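Long-range contacts in malonate decarboxylase subunit alpha (Acinetobacter baumannii ATCC 17978, PDB 6MPR), which probably acts as the acyl-carrier-protein transferase of a malonate decarboxylase, exchanging the acetyl group on the carrier thioester for malonyl: residues V263-H268 / Y359-F364; A276-L281 / N301-L306; R296-N301 / G313-V318. All coordinates share one frame; numbering follows the deposited sequence. Where two conformers were deposited one is given.

Contact 1: V263-H268 / Y359-F364; sequences VQSLNH and YAVDLF
Asn267 and Phe364 pair in parallel beta strands with their CA atoms 5.0 Å apart, tied by a hydrogen bond of 3.0 Å from Asn267 N to Leu363 O, although the touching parts run 79° apart end to end because the chain leaving helix 350-359 comes in across the strand before turning along it. At that turn Asp362 does most of the polar work. Its backbone N donates to Ser265 OG over 2.9 Å and, weakly, to Ser265 O. The hydroxyl meets it because OG stands between the backbone N and the carbonyl carbon of Ser265 (chi1 54°). The carboxylate of Asp362 reaches on past the serine, and its OD2 takes the N-H of Gln264 at 2.9 Å on the anti side, while OD1 is held by Thr405. The side-chain amide of Gln264 leads away, its OE1 accepting from Arg296 NE.

In the sheet this pair of strands marks the point where the order 3-2-1-4-5 changes direction, the signature of a doubly wound, Rossmann-like fold and in keeping with the clan of the family. On one face Leu363 touches both Val263 and Leu266: its CB meets Val263 CG1 at 3.9 Å, the two side chains crossing at about a right angle, and its CD2 rests on Leu266 CB, also at 3.9 Å, with those two leucines side by side. Helix 244-261 covers them through Ile257 and Tyr258. Phe364 and Asn267 occupy the other face, where the amide and the ring are nearly coplanar, 10° apart, and Asn267 OD1 lies at the ring edge, 3.2 Å from Phe364 CD1. The amide nitrogen is anchored to Thr299 O. Val152 of the second subunit packs against Ser265 and Val361.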
loop_
_atom_site.group_PDB
_atom_site.type_symbol
_atom_site.label_atom_id
_atom_site.label_comp_id
_atom_site.label_asym_id
_atom_site.label_seq_id
_atom_site.Cartn_x
_atom_site.Cartn_y
_atom_site.Cartn_z
ATOM N N VAL A 263 -18.481 11.322 -7.336
ATOM C CA VAL A 263 -17.732 10.193 -6.780
ATOM C C VAL A 263 -18.018 8.947 -7.609
ATOM O O VAL A 263 -19.161 8.488 -7.679
ATOM C CB VAL A 263 -18.099 9.976 -5.307
ATOM C CG1 VAL A 263 -17.416 8.723 -4.740
ATOM C CG2 VAL A 263 -17.756 11.228 -4.486
ATOM N N GLN A 264 -16.979 8.405 -8.246
ATOM C CA GLN A 264 -17.068 7.198 -9.062
ATOM C C GLN A 264 -16.675 5.936 -8.319
ATOM O O GLN A 264 -17.138 4.845 -8.685
ATOM C CB GLN A 264 -16.149 7.294 -10.289
ATOM C CG GLN A 264 -16.324 8.521 -11.139
ATOM C CD GLN A 264 -17.720 8.609 -11.683
ATOM O OE1 GLN A 264 -18.164 7.728 -12.420
ATOM N NE2 GLN A 264 -18.441 9.668 -11.304
ATOM N N SER A 265 -15.792 6.049 -7.328
ATOM C CA SER A 265 -15.209 4.889 -6.660
ATOM C C SER A 265 -15.133 5.164 -5.168
ATOM O O SER A 265 -14.902 6.303 -4.753
ATOM C CB SER A 265 -13.813 4.579 -7.214
ATOM O OG SER A 265 -12.971 5.715 -7.144
ATOM N N LEU A 266 -15.325 4.123 -4.358
ATOM C CA LEU A 266 -15.445 4.386 -2.928
ATOM C C LEU A 266 -15.365 3.095 -2.128
ATOM O O LEU A 266 -15.516 1.988 -2.660
ATOM C CB LEU A 266 -16.764 5.111 -2.609
ATOM C CG LEU A 266 -18.077 4.317 -2.687
ATOM C CD1 LEU A 266 -19.202 5.200 -2.200
ATOM C CD2 LEU A 266 -18.402 3.794 -4.109
ATOM N N ASN A 267 -15.105 3.271 -0.836
ATOM C CA ASN A 267 -15.299 2.263 0.194
ATOM C C ASN A 267 -16.311 2.775 1.218
ATOM O O ASN A 267 -16.333 3.967 1.546
ATOM C CB ASN A 267 -13.974 1.934 0.871
ATOM C CG ASN A 267 -14.135 1.066 2.116
ATOM O OD1 ASN A 267 -14.030 1.561 3.245
ATOM N ND2 ASN A 267 -14.352 -0.240 1.917
ATOM N N HIS A 268 -17.156 1.869 1.699
ATOM C CA HIS A 268 -18.066 2.114 2.812
ATOM C C HIS A 268 -17.558 1.369 4.036
ATOM O O HIS A 268 -17.370 0.149 3.972
ATOM C CB HIS A 268 -19.478 1.594 2.536
ATOM C CG HIS A 268 -20.306 2.465 1.651
ATOM N ND1 HIS A 268 -21.593 2.126 1.299
ATOM C CD2 HIS A 268 -20.057 3.666 1.082
ATOM C CE1 HIS A 268 -22.099 3.081 0.532
ATOM N NE2 HIS A 268 -21.191 4.033 0.399
ATOM N N TYR A 359 -5.140 4.343 -2.562
ATOM C CA TYR A 359 -4.571 5.031 -3.713
ATOM C C TYR A 359 -5.512 5.171 -4.897
ATOM O O TYR A 359 -5.260 6.020 -5.758
ATOM C CB TYR A 359 -3.320 4.290 -4.205
ATOM C CG TYR A 359 -2.017 4.808 -3.677
ATOM C CD1 TYR A 359 -1.601 6.101 -3.947
ATOM C CD2 TYR A 359 -1.180 3.996 -2.944
ATOM C CE1 TYR A 359 -0.387 6.572 -3.478
ATOM C CE2 TYR A 359 0.033 4.456 -2.481
ATOM C CZ TYR A 359 0.420 5.745 -2.756
ATOM O OH TYR A 359 1.626 6.201 -2.301
ATOM N N ALA A 360 -6.551 4.345 -5.000
ATOM C CA ALA A 360 -7.310 4.241 -6.238
ATOM C C ALA A 360 -8.771 4.660 -6.153
ATOM O O ALA A 360 -9.407 4.786 -7.205
ATOM C CB ALA A 360 -7.250 2.802 -6.779
ATOM N N VAL A 361 -9.335 4.890 -4.968
ATOM C CA VAL A 361 -10.745 5.258 -4.892
ATOM C C VAL A 361 -10.897 6.724 -4.483
ATOM O O VAL A 361 -10.032 7.320 -3.827
ATOM C CB VAL A 361 -11.577 4.352 -3.958
ATOM C CG1 VAL A 361 -11.438 2.876 -4.359
ATOM C CG2 VAL A 361 -11.235 4.585 -2.503
ATOM N N ASP A 362 -12.041 7.297 -4.875
ATOM C CA ASP A 362 -12.320 8.710 -4.625
ATOM C C ASP A 362 -12.620 8.998 -3.162
ATOM O O ASP A 362 -12.406 10.124 -2.699
ATOM C CB ASP A 362 -13.544 9.173 -5.428
ATOM C CG ASP A 362 -13.286 9.306 -6.902
ATOM O OD1 ASP A 362 -12.116 9.444 -7.326
ATOM O OD2 ASP A 362 -14.294 9.325 -7.648
ATOM N N LEU A 363 -13.174 8.030 -2.435
ATOM C CA LEU A 363 -13.859 8.382 -1.201
ATOM C C LEU A 363 -13.837 7.221 -0.212
ATOM O O LEU A 363 -13.946 6.050 -0.602
ATOM C CB LEU A 363 -15.310 8.806 -1.492
ATOM C CG LEU A 363 -16.234 9.149 -0.302
ATOM C CD1 LEU A 363 -17.136 10.316 -0.678
ATOM C CD2 LEU A 363 -17.065 7.944 0.112
ATOM N N PHE A 364 -13.681 7.567 1.064
ATOM C CA PHE A 364 -14.022 6.711 2.183
ATOM C C PHE A 364 -15.112 7.389 3.004
ATOM O O PHE A 364 -15.115 8.614 3.165
ATOM C CB PHE A 364 -12.793 6.431 3.085
ATOM C CG PHE A 364 -13.145 5.813 4.407
ATOM C CD1 PHE A 364 -13.577 4.501 4.479
ATOM C CD2 PHE A 364 -13.039 6.544 5.580
ATOM C CE1 PHE A 364 -13.895 3.924 5.684
ATOM C CE2 PHE A 364 -13.377 5.983 6.790
ATOM C CZ PHE A 364 -13.793 4.665 6.849
#

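Contact 2: A276-L281 / N301-L306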
loop_
_atom_site.group_PDB
_atom_site.type_symbol
_atom_site.label_atom_id
_atom_site.label_comp_id
_atom_site.label_asym_id
_atom_site.label_seq_id
_atom_site.Cartn_x
_atom_site.Cartn_y
_atom_site.Cartn_z
ATOM N N ALA A 276 -27.871 1.925 4.513
ATOM C CA ALA A 276 -28.957 2.738 3.966
ATOM C C ALA A 276 -28.556 3.382 2.645
ATOM O O ALA A 276 -29.366 3.445 1.712
ATOM C CB ALA A 276 -29.395 3.805 4.984
ATOM N N ILE A 277 -27.313 3.865 2.535
ATOM C CA ILE A 277 -26.844 4.424 1.261
ATOM C C ILE A 277 -26.945 3.378 0.158
ATOM O O ILE A 277 -27.534 3.619 -0.909
ATOM C CB ILE A 277 -25.394 4.937 1.393
ATOM C CG1 ILE A 277 -25.332 6.208 2.238
ATOM C CG2 ILE A 277 -24.789 5.195 0.018
ATOM C CD1 ILE A 277 -23.909 6.675 2.491
ATOM N N GLU A 278 -26.356 2.201 0.403
ATOM C CA GLU A 278 -26.377 1.118 -0.575
ATOM C C GLU A 278 -27.802 0.768 -0.986
ATOM O O GLU A 278 -28.076 0.542 -2.172
ATOM C CB GLU A 278 -25.657 -0.105 0.001
ATOM C CG GLU A 278 -24.187 0.176 0.380
ATOM C CD GLU A 278 -23.549 -0.877 1.271
ATOM O OE1 GLU A 278 -24.065 -2.009 1.355
ATOM O OE2 GLU A 278 -22.516 -0.548 1.901
ATOM N N LEU A 279 -28.731 0.752 -0.026
ATOM C CA LEU A 279 -30.104 0.327 -0.289
ATOM C C LEU A 279 -30.996 1.417 -0.877
ATOM O O LEU A 279 -32.081 1.094 -1.375
ATOM C CB LEU A 279 -30.745 -0.222 0.988
ATOM C CG LEU A 279 -30.198 -1.599 1.375
ATOM C CD1 LEU A 279 -30.698 -2.026 2.754
ATOM C CD2 LEU A 279 -30.575 -2.628 0.315
ATOM N N ILE A 280 -30.590 2.687 -0.858
ATOM C CA ILE A 280 -31.398 3.712 -1.501
ATOM C C ILE A 280 -30.774 4.232 -2.785
ATOM O O ILE A 280 -31.395 5.056 -3.460
ATOM C CB ILE A 280 -31.747 4.890 -0.559
ATOM C CG1 ILE A 280 -30.531 5.762 -0.256
ATOM C CG2 ILE A 280 -32.448 4.414 0.706
ATOM C CD1 ILE A 280 -30.882 7.047 0.455
ATOM N N LEU A 281 -29.585 3.772 -3.163
ATOM C CA LEU A 281 -29.122 4.066 -4.517
ATOM C C LEU A 281 -30.149 3.685 -5.575
ATOM O O LEU A 281 -30.457 4.532 -6.427
ATOM C CB LEU A 281 -27.774 3.384 -4.785
ATOM C CG LEU A 281 -26.562 4.066 -4.166
ATOM C CD1 LEU A 281 -25.361 3.168 -4.376
ATOM C CD2 LEU A 281 -26.351 5.438 -4.814
ATOM N N ASN A 301 -16.247 -5.610 0.887
ATOM C CA ASN A 301 -16.645 -7.005 0.948
ATOM C C ASN A 301 -18.005 -7.172 0.274
ATOM O O ASN A 301 -18.662 -6.189 -0.086
ATOM C CB ASN A 301 -16.639 -7.497 2.393
ATOM C CG ASN A 301 -15.257 -7.938 2.837
ATOM O OD1 ASN A 301 -14.272 -7.705 2.135
ATOM N ND2 ASN A 301 -15.174 -8.571 3.999
ATOM N N PRO A 302 -18.437 -8.427 0.015
ATOM C CA PRO A 302 -19.751 -8.581 -0.652
ATOM C C PRO A 302 -20.927 -8.352 0.297
ATOM O O PRO A 302 -21.576 -9.281 0.802
ATOM C CB PRO A 302 -19.705 -10.025 -1.165
ATOM C CG PRO A 302 -18.292 -10.494 -0.985
ATOM C CD PRO A 302 -17.787 -9.736 0.185
ATOM N N HIS A 303 -21.203 -7.078 0.571
ATOM C CA HIS A 303 -22.301 -6.728 1.464
ATOM C C HIS A 303 -23.600 -7.261 0.875
ATOM O O HIS A 303 -23.906 -6.960 -0.291
ATOM C CB HIS A 303 -22.427 -5.209 1.606
ATOM C CG HIS A 303 -21.309 -4.551 2.358
ATOM N ND1 HIS A 303 -21.349 -3.217 2.717
ATOM C CD2 HIS A 303 -20.125 -5.030 2.809
ATOM C CE1 HIS A 303 -20.236 -2.906 3.362
ATOM N NE2 HIS A 303 -19.480 -3.987 3.434
ATOM N N PRO A 304 -24.384 -8.055 1.619
ATOM C CA PRO A 304 -25.716 -8.400 1.111
ATOM C C PRO A 304 -26.549 -7.168 0.840
ATOM O O PRO A 304 -27.394 -7.185 -0.067
ATOM C CB PRO A 304 -26.316 -9.266 2.236
ATOM C CG PRO A 304 -25.102 -9.848 2.916
ATOM C CD PRO A 304 -24.136 -8.678 2.929
ATOM N N THR A 305 -26.316 -6.076 1.576
ATOM C CA THR A 305 -27.105 -4.876 1.328
ATOM C C THR A 305 -26.735 -4.185 0.022
ATOM O O THR A 305 -27.452 -3.264 -0.387
ATOM C CB THR A 305 -26.971 -3.881 2.483
ATOM O OG1 THR A 305 -25.591 -3.563 2.713
ATOM C CG2 THR A 305 -27.590 -4.450 3.743
ATOM N N LEU A 306 -25.648 -4.603 -0.645
ATOM C CA LEU A 306 -25.334 -4.103 -1.979
ATOM C C LEU A 306 -26.055 -4.862 -3.089
ATOM O O LEU A 306 -25.991 -4.440 -4.248
ATOM C CB LEU A 306 -23.809 -4.154 -2.227
ATOM C CG LEU A 306 -23.238 -3.264 -3.335
ATOM C CD1 LEU A 306 -23.407 -1.795 -2.954
ATOM C CD2 LEU A 306 -21.758 -3.598 -3.569
HETATM O O HOH W 1 -28.214 -2.110 -2.671
#
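Glu278 reaches from helix 272-287 to His303 and Thr305 in the loop after strand 297-299, and its carboxylate gathers donors on both oxygens. Thr305 OG1 gives its proton to Glu278 OE1 over 2.6 Å, from the syn side but well out of the carboxylate plane, by 33°. The His303 side chain crosses that of Glu278 at about a right angle and presents ND1: the N-H goes to Glu278 OE2 at 3.0 Å, again syn, with a weak second branch from the same ND1 to OE1 at 3.3 Å. OE2 is also hydrogen-bonded to His268 ND1, at the end of strand 265-268. The glutamate reaches the loop with CD anti to CA (chi2 165°).

The backbone is served separately. A water donates to both Glu278 O and Thr305 O, each at 2.7 Å, bridging helix and loop where the peptide groups do not meet directly. Within the loop, Pro302 centres an inverse gamma turn closed by His303 N on Asn301 O, and Leu306 N returns to His303 O. Leu306 CD1 lies 4.0 Å from Glu278 CG, and Leu279 packs by CD1 on Thr305 CG2 and by CD2 against Thr305 O. With donors from Thr305 and His303 and a further bond to His268, the buried carboxylate is held from loop and strand alike, which would limit its rotation.

Contact 3: R296-N301 / G313-V318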
loop_
_atom_site.group_PDB
_atom_site.type_symbol
_atom_site.label_atom_id
_atom_site.label_comp_id
_atom_site.label_asym_id
_atom_site.label_seq_id
_atom_site.Cartn_x
_atom_site.Cartn_y
_atom_site.Cartn_z
ATOM N N ARG A 296 -19.588 3.584 -9.127
ATOM C CA ARG A 296 -19.416 2.501 -10.093
ATOM C C ARG A 296 -18.451 1.422 -9.614
ATOM O O ARG A 296 -18.725 0.225 -9.781
ATOM C CB ARG A 296 -18.938 3.070 -11.424
ATOM C CG ARG A 296 -19.965 3.982 -12.065
ATOM C CD ARG A 296 -19.605 4.294 -13.503
ATOM N NE ARG A 296 -18.444 5.168 -13.578
ATOM C CZ ARG A 296 -17.278 4.828 -14.113
ATOM N NH1 ARG A 296 -17.115 3.620 -14.645
ATOM N NH2 ARG A 296 -16.278 5.702 -14.126
ATOM N N ASN A 297 -17.338 1.808 -9.006
ATOM C CA ASN A 297 -16.253 0.883 -8.697
ATOM C C ASN A 297 -15.985 0.878 -7.203
ATOM O O ASN A 297 -15.781 1.934 -6.602
ATOM C CB ASN A 297 -15.003 1.275 -9.484
ATOM C CG ASN A 297 -15.293 1.435 -10.954
ATOM O OD1 ASN A 297 -15.631 0.465 -11.633
ATOM N ND2 ASN A 297 -15.182 2.659 -11.457
ATOM N N TRP A 298 -15.977 -0.309 -6.601
ATOM C CA TRP A 298 -15.941 -0.417 -5.157
ATOM C C TRP A 298 -14.754 -1.242 -4.663
ATOM O O TRP A 298 -14.329 -2.210 -5.305
ATOM C CB TRP A 298 -17.239 -1.057 -4.647
ATOM C CG TRP A 298 -18.500 -0.288 -4.963
ATOM C CD1 TRP A 298 -19.067 -0.078 -6.199
ATOM C CD2 TRP A 298 -19.363 0.330 -4.015
ATOM N NE1 TRP A 298 -20.227 0.651 -6.068
ATOM C CE2 TRP A 298 -20.439 0.902 -4.734
ATOM C CE3 TRP A 298 -19.337 0.457 -2.619
ATOM C CZ2 TRP A 298 -21.477 1.590 -4.103
ATOM C CZ3 TRP A 298 -20.368 1.146 -1.997
ATOM C CH2 TRP A 298 -21.428 1.697 -2.741
ATOM N N THR A 299 -14.230 -0.843 -3.511
ATOM C CA THR A 299 -13.402 -1.701 -2.674
ATOM C C THR A 299 -14.253 -2.017 -1.453
ATOM O O THR A 299 -14.515 -1.132 -0.623
ATOM C CB THR A 299 -12.084 -1.032 -2.282
ATOM O OG1 THR A 299 -12.360 0.217 -1.628
ATOM C CG2 THR A 299 -11.232 -0.777 -3.508
ATOM N N LEU A 300 -14.712 -3.263 -1.362
ATOM C CA LEU A 300 -15.765 -3.598 -0.409
ATOM C C LEU A 300 -15.874 -5.115 -0.297
ATOM O O LEU A 300 -15.650 -5.827 -1.278
ATOM C CB LEU A 300 -17.116 -3.023 -0.873
ATOM C CG LEU A 300 -18.193 -2.847 0.200
ATOM C CD1 LEU A 300 -17.948 -1.536 0.952
ATOM C CD2 LEU A 300 -19.551 -2.856 -0.445
ATOM N N ASN A 301 -16.247 -5.610 0.887
ATOM C CA ASN A 301 -16.645 -7.005 0.948
ATOM C C ASN A 301 -18.005 -7.172 0.274
ATOM O O ASN A 301 -18.662 -6.189 -0.086
ATOM C CB ASN A 301 -16.639 -7.497 2.393
ATOM C CG ASN A 301 -15.257 -7.938 2.837
ATOM O OD1 ASN A 301 -14.272 -7.705 2.135
ATOM N ND2 ASN A 301 -15.174 -8.571 3.999
ATOM N N GLY A 313 -27.813 -2.534 -11.770
ATOM C CA GLY A 313 -26.796 -2.043 -12.687
ATOM C C GLY A 313 -25.978 -0.859 -12.213
ATOM O O GLY A 313 -25.266 -0.266 -13.031
ATOM N N TRP A 314 -26.045 -0.497 -10.926
ATOM C CA TRP A 314 -25.223 0.606 -10.433
ATOM C C TRP A 314 -23.775 0.187 -10.264
ATOM O O TRP A 314 -22.858 0.972 -10.537
ATOM C CB TRP A 314 -25.727 1.108 -9.081
ATOM C CG TRP A 314 -26.991 1.868 -9.166
ATOM C CD1 TRP A 314 -28.239 1.355 -9.370
ATOM C CD2 TRP A 314 -27.149 3.283 -9.029
ATOM N NE1 TRP A 314 -29.166 2.371 -9.383
ATOM C CE2 TRP A 314 -28.522 3.561 -9.167
ATOM C CE3 TRP A 314 -26.263 4.341 -8.800
ATOM C CZ2 TRP A 314 -29.030 4.860 -9.109
ATOM C CZ3 TRP A 314 -26.761 5.621 -8.737
ATOM C CH2 TRP A 314 -28.136 5.875 -8.895
ATOM N N VAL A 315 -23.555 -1.038 -9.800
ATOM C CA VAL A 315 -22.255 -1.484 -9.322
ATOM C C VAL A 315 -21.551 -2.200 -10.464
ATOM O O VAL A 315 -21.954 -3.302 -10.859
ATOM C CB VAL A 315 -22.391 -2.406 -8.108
ATOM C CG1 VAL A 315 -21.020 -2.901 -7.685
ATOM C CG2 VAL A 315 -23.090 -1.691 -6.949
ATOM N N GLU A 316 -20.462 -1.601 -10.957
ATOM C CA GLU A 316 -19.731 -2.159 -12.088
ATOM C C GLU A 316 -18.620 -3.109 -11.681
ATOM O O GLU A 316 -18.344 -4.071 -12.411
ATOM C CB GLU A 316 -19.176 -1.024 -12.953
ATOM C CG GLU A 316 -20.349 -0.341 -13.666
ATOM C CD GLU A 316 -19.980 0.903 -14.443
ATOM O OE1 GLU A 316 -20.915 1.655 -14.793
ATOM O OE2 GLU A 316 -18.776 1.132 -14.702
ATOM N N SER A 317 -17.998 -2.882 -10.531
ATOM C CA SER A 317 -16.885 -3.710 -10.102
ATOM C C SER A 317 -16.779 -3.646 -8.586
ATOM O O SER A 317 -17.018 -2.599 -7.974
ATOM C CB SER A 317 -15.577 -3.246 -10.745
ATOM O OG SER A 317 -15.177 -1.981 -10.233
ATOM N N VAL A 318 -16.425 -4.774 -7.988
ATOM C CA VAL A 318 -16.133 -4.839 -6.558
ATOM C C VAL A 318 -14.892 -5.690 -6.392
ATOM O O VAL A 318 -14.868 -6.843 -6.845
ATOM C CB VAL A 318 -17.288 -5.455 -5.751
ATOM C CG1 VAL A 318 -16.948 -5.488 -4.258
ATOM C CG2 VAL A 318 -18.575 -4.717 -5.993
HETATM O O HOH W 2 -16.434 0.259 -14.595
HETATM O O HOH W 3 -13.524 -2.317 -8.078
#
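Asn297 and Ser317 face each other on one side of a parallel strand pair, with Ser317 OG donating to Asn297 OD1 over 2.9 Å, in the plane of the amide and on a lone pair of its oxygen. The serine hydroxyl is also reached by a water that donates to it and to Trp298 O, so the hydroxyl is linked to the other strand directly at a side chain and through water at the main chain. In the backbone, Trp298 N donates to Ser317 O at 2.9 Å, and Arg296 O receives two amide donors from the other strand, Glu316 N at 2.8 Å and Ser317 N at 3.3 Å.

Arg296 and Glu316 close the partly exposed end. NH1 of the arginine meets Glu316 OE2 at 3.0 Å in a salt bridge that lies in the guanidinium plane, though the two flat groups are turned 52° apart. The arginine chain bends about CG-CD (chi3 -71°), which places NE, and its aliphatic part is close enough for CD to sit 3.2 Å from Glu316 OE1. Gln264 OE1 accepts from NE and so helps position the guanidinium.

On the other face Trp298 and Val318 point the same way, Val318 CG2 lying 4.1 Å from Trp298 CB. Val315 CG1 approaches Trp298 CD1 to 3.7 Å, the side chains crossing at about a right angle, and the indole N-H is fixed by Cys295 O.

The segments carry the two strands of a right-handed beta-alpha-beta crossover through helix 307-311, which meets Val315 by Ala309 and Ile310. Strand 317-319 is the outermost of the sheet within this chain; strand 297-299 is flanked on its other side by 265-268, and Val152 of the second subunit packs over Asn297, Thr299 and Ser317.

Overall arrangement
Contacts 1 and 3 bracket strand 265-268 and its neighbour 297-299 in one sheet, with centres about 10 Å apart. They are joined by Gln264 O to Arg296 N at 2.8 Å and by the packing of Ser265 CB on Asn297 O at 3.4 Å. Contact 2 lies beside the sheet, its centre about 15 Å from that of contact 1 and about 10 Å from that of contact 3. His268 couples it to the first, its CE1 lying 3.5 Å from Ile277 CG2, while Asn301 belongs to both contacts 2 and 3, and Leu306 packs on Leu300 and Val315. Along the chain, contacts 2 and 3 interlock inside the loop closed by contact 1. The second subunit touches contacts 1 and 3 but not 2.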